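Local coordinates for putative aspartyl-tRNA synthetase (PDB 6OD8), which probably attaches L-aspartate to tRNA(Asp) at the expense of ATP, as a class II aminoacyl-tRNA synthetase of the cytoplasm, at residues 93-98 / 135-140; 179-184 / 208-213. All coordinates share one frame; numbering follows the deposited sequence.

Contact 1 (93-98 / 135-140); sequences ARVSTT and GQIATE
The Arg94 guanidinium meets the backbone of Glu140 at its edge: NH1 donates to Glu140 O at 2.7 Å, with the oxygen in the guanidinium plane and the nitrogen in the carbonyl plane. The N-H...O angle of 148° leaves this bond somewhat bent. The carboxylate of the same Glu140 is turned only 18° from the guanidinium plane, but OE1 stays 4.1 Å from Arg94 NE and well out of that plane, so the two groups meet as charges only. The Glu140 chain bends at chi2 (-56°), which places CD. A water lies within hydrogen-bonding distance of both Glu140 OE2 and Ser96 O. The backbones join where Glu140 N gives a nearly straight bond to Val95 O, 2.8 Å long, and Thr139 CA-H also approaches that oxygen. Farther along, Val95 CG2 touches Ile137 CG2 at 4.0 Å, the two side chains crossing at about a right angle, and Thr98 CG2 comes 3.3 Å from Ile137 O, while Thr98 OG1 bonds to Met134 O. Within the OB-fold domain the 135-140 segment links helix 128-136 to strand 142-151, the antiparallel neighbour of strand 88-100, which has a classic beta bulge where Ser96 and Thr97 both face Val108. Salt bridges run from Glu140 to Arg213 and Arg110, and from Arg94 NE to Asp286 of the second subunit; with Arg213 NH1 close to Arg94 NH1, these carboxylates probably offset the repulsion between the two arginines.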
loop_
_atom_site.group_PDB
_atom_site.type_symbol
_atom_site.label_atom_id
_atom_site.label_comp_id
_atom_site.label_asym_id
_atom_site.label_seq_id
_atom_site.Cartn_x
_atom_site.Cartn_y
_atom_site.Cartn_z
ATOM N N ALA A 93 2.780 -4.590 30.707
ATOM C CA ALA A 93 1.673 -3.666 30.521
ATOM C C ALA A 93 2.076 -2.254 30.926
ATOM O O ALA A 93 3.067 -2.039 31.634
ATOM C CB ALA A 93 0.445 -4.104 31.343
ATOM N N ARG A 94 1.249 -1.303 30.484
ATOM C CA ARG A 94 1.290 0.088 30.922
ATOM C C ARG A 94 0.609 0.258 32.270
ATOM O O ARG A 94 -0.437 -0.334 32.529
ATOM C CB ARG A 94 0.568 0.986 29.909
ATOM C CG ARG A 94 1.276 1.123 28.591
ATOM C CD ARG A 94 2.082 2.398 28.538
ATOM N NE ARG A 94 2.588 2.634 27.183
ATOM C CZ ARG A 94 3.667 3.360 26.910
ATOM N NH1 ARG A 94 4.355 3.928 27.888
ATOM N NH2 ARG A 94 4.044 3.538 25.652
ATOM N N VAL A 95 1.182 1.111 33.109
ATOM C CA VAL A 95 0.552 1.517 34.362
ATOM C C VAL A 95 -0.366 2.695 34.035
ATOM O O VAL A 95 0.098 3.813 33.812
ATOM C CB VAL A 95 1.592 1.890 35.417
ATOM C CG1 VAL A 95 0.918 2.347 36.699
ATOM C CG2 VAL A 95 2.550 0.702 35.689
ATOM N N SER A 96 -1.678 2.447 33.991
ATOM C CA SER A 96 -2.612 3.546 33.746
ATOM C C SER A 96 -2.775 4.410 34.984
ATOM O O SER A 96 -2.727 5.644 34.906
ATOM C CB SER A 96 -3.985 3.018 33.322
ATOM O OG SER A 96 -3.982 2.560 31.991
ATOM N N THR A 97 -3.054 3.773 36.119
ATOM C CA THR A 97 -3.186 4.438 37.400
ATOM C C THR A 97 -2.526 3.560 38.452
ATOM O O THR A 97 -2.362 2.348 38.262
ATOM C CB THR A 97 -4.649 4.682 37.789
ATOM O OG1 THR A 97 -5.305 3.416 37.949
ATOM C CG2 THR A 97 -5.377 5.505 36.725
ATOM N N THR A 98 -2.164 4.178 39.571
ATOM C CA THR A 98 -1.635 3.405 40.684
ATOM C C THR A 98 -1.761 4.237 41.946
ATOM O O THR A 98 -1.569 5.456 41.914
ATOM C CB THR A 98 -0.173 2.984 40.454
ATOM O OG1 THR A 98 0.259 2.151 41.542
ATOM C CG2 THR A 98 0.731 4.210 40.352
ATOM N N GLY A 135 2.908 1.878 44.649
ATOM C CA GLY A 135 2.230 3.155 44.779
ATOM C C GLY A 135 2.957 4.315 44.128
ATOM O O GLY A 135 2.317 5.305 43.763
ATOM N N GLN A 136 4.278 4.220 43.962
ATOM C CA GLN A 136 5.055 5.342 43.448
ATOM C C GLN A 136 5.514 5.181 41.998
ATOM O O GLN A 136 6.218 6.065 41.494
ATOM C CB GLN A 136 6.266 5.609 44.364
ATOM C CG GLN A 136 7.299 4.482 44.441
ATOM C CD GLN A 136 8.232 4.469 43.239
ATOM O OE1 GLN A 136 8.932 5.453 42.976
ATOM N NE2 GLN A 136 8.219 3.367 42.485
ATOM N N ILE A 137 5.159 4.087 41.315
ATOM C CA ILE A 137 5.509 3.958 39.903
ATOM C C ILE A 137 4.832 5.081 39.127
ATOM O O ILE A 137 3.662 5.403 39.363
ATOM C CB ILE A 137 5.102 2.577 39.358
ATOM C CG1 ILE A 137 5.779 1.471 40.176
ATOM C CG2 ILE A 137 5.458 2.427 37.881
ATOM C CD1 ILE A 137 5.410 0.053 39.777
ATOM N N ALA A 138 5.574 5.703 38.217
ATOM C CA ALA A 138 4.995 6.765 37.396
ATOM C C ALA A 138 4.003 6.175 36.402
ATOM O O ALA A 138 4.273 5.143 35.777
ATOM C CB ALA A 138 6.091 7.524 36.647
ATOM N N THR A 139 2.842 6.825 36.254
ATOM C CA THR A 139 1.901 6.341 35.252
ATOM C C THR A 139 2.546 6.423 33.874
ATOM O O THR A 139 3.412 7.269 33.615
ATOM C CB THR A 139 0.590 7.138 35.273
ATOM O OG1 THR A 139 0.854 8.486 34.913
ATOM C CG2 THR A 139 -0.030 7.108 36.673
ATOM N N GLU A 140 2.136 5.500 33.006
ATOM C CA GLU A 140 2.642 5.220 31.665
ATOM C C GLU A 140 3.966 4.437 31.688
ATOM O O GLU A 140 4.442 4.045 30.622
ATOM C CB GLU A 140 2.798 6.487 30.793
ATOM C CG GLU A 140 1.453 7.197 30.597
ATOM C CD GLU A 140 0.436 6.250 30.013
ATOM O OE1 GLU A 140 0.641 5.806 28.857
ATOM O OE2 GLU A 140 -0.534 5.898 30.725
HETATM O O HOH W 1 -2.180 6.818 32.439
#

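Contact 2 (179-184 / 208-213); sequences RTLPFT and RWMDLR
Met210 reaches from its short helix mainly to Leu181, Pro182 and Phe183 of the 179-184 loop. Its CG lies 3.3 Å from Phe183 CE2, a tight approach that is oblique to the ring, and CB sits 3.7 Å from Phe183 CZ; the two side chains slide past each other in opposite directions. A bend at chi2 (70°) turns SD aside, and the terminal CE comes to rest 3.9 Å from Leu181 CD1 and 3.4 Å from Phe183 O, a buried carbonyl oxygen without a hydrogen-bond partner. Pro182 CG adds a looser touch on Met210 CG, and Asp211 N lies at the edge of the Phe183 ring. This apolar patch joins the loop between strand 170-173 and helix 185-189 to helix 208-211, part of the class II synthetase region. Around it, Thr184 occupies the N-cap of helix 185-189, its OG1 accepting from Asp187 N, and Leu185 and Ala188 of that helix pack on Met210 and Phe183. Asp211 is anchored by salt bridges from Arg208 NH1 to OD2 (2.7 Å) and from Arg204 to OD1, with Ser217 also bonded to OD2. Leu518 of the second subunit packs against Leu181 and Pro182.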
loop_
_atom_site.group_PDB
_atom_site.type_symbol
_atom_site.label_atom_id
_atom_site.label_comp_id
_atom_site.label_asym_id
_atom_site.label_seq_id
_atom_site.Cartn_x
_atom_site.Cartn_y
_atom_site.Cartn_z
ATOM N N ARG A 179 7.419 11.483 35.240
ATOM C CA ARG A 179 6.260 11.788 36.067
ATOM C C ARG A 179 5.508 13.014 35.574
ATOM O O ARG A 179 4.390 13.261 36.040
ATOM C CB ARG A 179 6.677 12.000 37.520
ATOM C CG ARG A 179 7.499 10.865 38.059
ATOM C CD ARG A 179 7.749 11.034 39.567
ATOM N NE ARG A 179 8.466 9.878 40.093
ATOM C CZ ARG A 179 7.871 8.760 40.505
ATOM N NH1 ARG A 179 6.549 8.657 40.464
ATOM N NH2 ARG A 179 8.592 7.744 40.970
ATOM N N THR A 180 6.097 13.774 34.648
ATOM C CA THR A 180 5.461 14.929 34.024
ATOM C C THR A 180 5.007 14.534 32.618
ATOM O O THR A 180 5.837 14.302 31.732
ATOM C CB THR A 180 6.423 16.106 33.971
ATOM O OG1 THR A 180 6.980 16.306 35.275
ATOM C CG2 THR A 180 5.690 17.358 33.529
ATOM N N LEU A 181 3.703 14.417 32.433
ATOM C CA LEU A 181 3.111 14.052 31.150
ATOM C C LEU A 181 2.705 15.307 30.391
ATOM O O LEU A 181 2.371 16.322 31.007
ATOM C CB LEU A 181 1.882 13.156 31.352
ATOM C CG LEU A 181 2.130 11.801 32.015
ATOM C CD1 LEU A 181 0.830 11.067 32.217
ATOM C CD2 LEU A 181 3.073 10.966 31.168
ATOM N N PRO A 182 2.730 15.290 29.053
ATOM C CA PRO A 182 2.236 16.465 28.310
ATOM C C PRO A 182 0.758 16.722 28.544
ATOM O O PRO A 182 0.305 17.861 28.410
ATOM C CB PRO A 182 2.524 16.101 26.846
ATOM C CG PRO A 182 2.583 14.606 26.828
ATOM C CD PRO A 182 3.154 14.198 28.164
ATOM N N PHE A 183 0.001 15.675 28.859
ATOM C CA PHE A 183 -1.411 15.700 29.204
ATOM C C PHE A 183 -1.731 14.296 29.682
ATOM O O PHE A 183 -0.986 13.360 29.394
ATOM C CB PHE A 183 -2.303 16.096 28.015
ATOM C CG PHE A 183 -1.994 15.342 26.738
ATOM C CD1 PHE A 183 -1.215 15.923 25.749
ATOM C CD2 PHE A 183 -2.484 14.061 26.531
ATOM C CE1 PHE A 183 -0.920 15.234 24.578
ATOM C CE2 PHE A 183 -2.196 13.358 25.359
ATOM C CZ PHE A 183 -1.416 13.950 24.380
ATOM N N THR A 184 -2.844 14.153 30.403
ATOM C CA THR A 184 -3.231 12.829 30.883
ATOM C C THR A 184 -4.101 12.109 29.857
ATOM O O THR A 184 -4.777 12.730 29.023
ATOM C CB THR A 184 -3.998 12.910 32.207
ATOM O OG1 THR A 184 -5.246 13.595 31.983
ATOM C CG2 THR A 184 -3.196 13.665 33.252
ATOM N N ARG A 208 1.975 13.089 19.797
ATOM C CA ARG A 208 1.043 12.139 19.210
ATOM C C ARG A 208 1.198 10.746 19.802
ATOM O O ARG A 208 0.214 9.998 19.874
ATOM C CB ARG A 208 1.237 12.105 17.688
ATOM C CG ARG A 208 0.349 11.133 16.978
ATOM C CD ARG A 208 -1.113 11.475 17.195
ATOM N NE ARG A 208 -1.783 11.660 15.918
ATOM C CZ ARG A 208 -3.084 11.880 15.777
ATOM N NH1 ARG A 208 -3.864 11.920 16.845
ATOM N NH2 ARG A 208 -3.603 12.043 14.566
ATOM N N TRP A 209 2.414 10.384 20.239
ATOM C CA TRP A 209 2.631 9.066 20.835
ATOM C C TRP A 209 1.827 8.893 22.112
ATOM O O TRP A 209 1.425 7.770 22.447
ATOM C CB TRP A 209 4.120 8.837 21.113
ATOM C CG TRP A 209 4.796 10.005 21.789
ATOM C CD1 TRP A 209 4.981 10.197 23.133
ATOM C CD2 TRP A 209 5.370 11.142 21.139
ATOM N NE1 TRP A 209 5.637 11.384 23.352
ATOM C CE2 TRP A 209 5.874 11.989 22.144
ATOM C CE3 TRP A 209 5.484 11.537 19.797
ATOM C CZ2 TRP A 209 6.503 13.212 21.851
ATOM C CZ3 TRP A 209 6.108 12.751 19.511
ATOM C CH2 TRP A 209 6.610 13.569 20.534
ATOM N N MET A 210 1.586 9.979 22.846
ATOM C CA MET A 210 0.698 9.887 24.000
ATOM C C MET A 210 -0.760 9.772 23.557
ATOM O O MET A 210 -1.522 8.931 24.063
ATOM C CB MET A 210 0.901 11.115 24.899
ATOM C CG MET A 210 0.133 11.099 26.183
ATOM S SD MET A 210 0.776 9.842 27.340
ATOM C CE MET A 210 -0.415 10.040 28.661
ATOM N N ASP A 211 -1.170 10.641 22.632
ATOM C CA ASP A 211 -2.556 10.651 22.156
ATOM C C ASP A 211 -2.975 9.299 21.598
ATOM O O ASP A 211 -4.118 8.862 21.799
ATOM C CB ASP A 211 -2.744 11.712 21.075
ATOM C CG ASP A 211 -4.124 11.608 20.416
ATOM O OD1 ASP A 211 -5.111 12.023 21.050
ATOM O OD2 ASP A 211 -4.223 11.028 19.319
ATOM N N LEU A 212 -2.079 8.629 20.865
ATOM C CA LEU A 212 -2.471 7.388 20.217
ATOM C C LEU A 212 -2.858 6.317 21.227
ATOM O O LEU A 212 -3.495 5.334 20.847
ATOM C CB LEU A 212 -1.337 6.868 19.312
ATOM C CG LEU A 212 -1.030 7.653 18.028
ATOM C CD1 LEU A 212 0.295 7.198 17.389
ATOM C CD2 LEU A 212 -2.186 7.521 17.020
ATOM N N ARG A 213 -2.456 6.463 22.494
ATOM C CA ARG A 213 -2.769 5.471 23.513
ATOM C C ARG A 213 -4.232 5.506 23.946
ATOM O O ARG A 213 -4.674 4.571 24.617
ATOM C CB ARG A 213 -1.858 5.674 24.737
ATOM C CG ARG A 213 -0.371 5.649 24.388
ATOM C CD ARG A 213 0.513 6.039 25.593
ATOM N NE ARG A 213 1.862 6.344 25.111
ATOM C CZ ARG A 213 2.902 6.623 25.882
ATOM N NH1 ARG A 213 2.781 6.644 27.210
ATOM N NH2 ARG A 213 4.068 6.873 25.312
#

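Both contacts are partly buried, but they differ in what they join: contact 1 closes a connection within the OB-fold domain, whereas contact 2 ties the 179-184 loop to helix 208-211 of the class II synthetase region. Two hydrogen bonds, with a loose charge pairing, join the segments of the first; the second has no hydrogen bond between its segments and relies on apolar side chains. Their centres lie about 13 Å apart, bridged by the Glu140-Arg213 pair and probably by a hydrogen bond from Arg179 NH1 to Gln136 O. Thr139 also packs on Leu181. Leu518 of the second subunit, beside contact 2, takes a weak hydrogen bond from Arg94, so both contacts border the dimer interface.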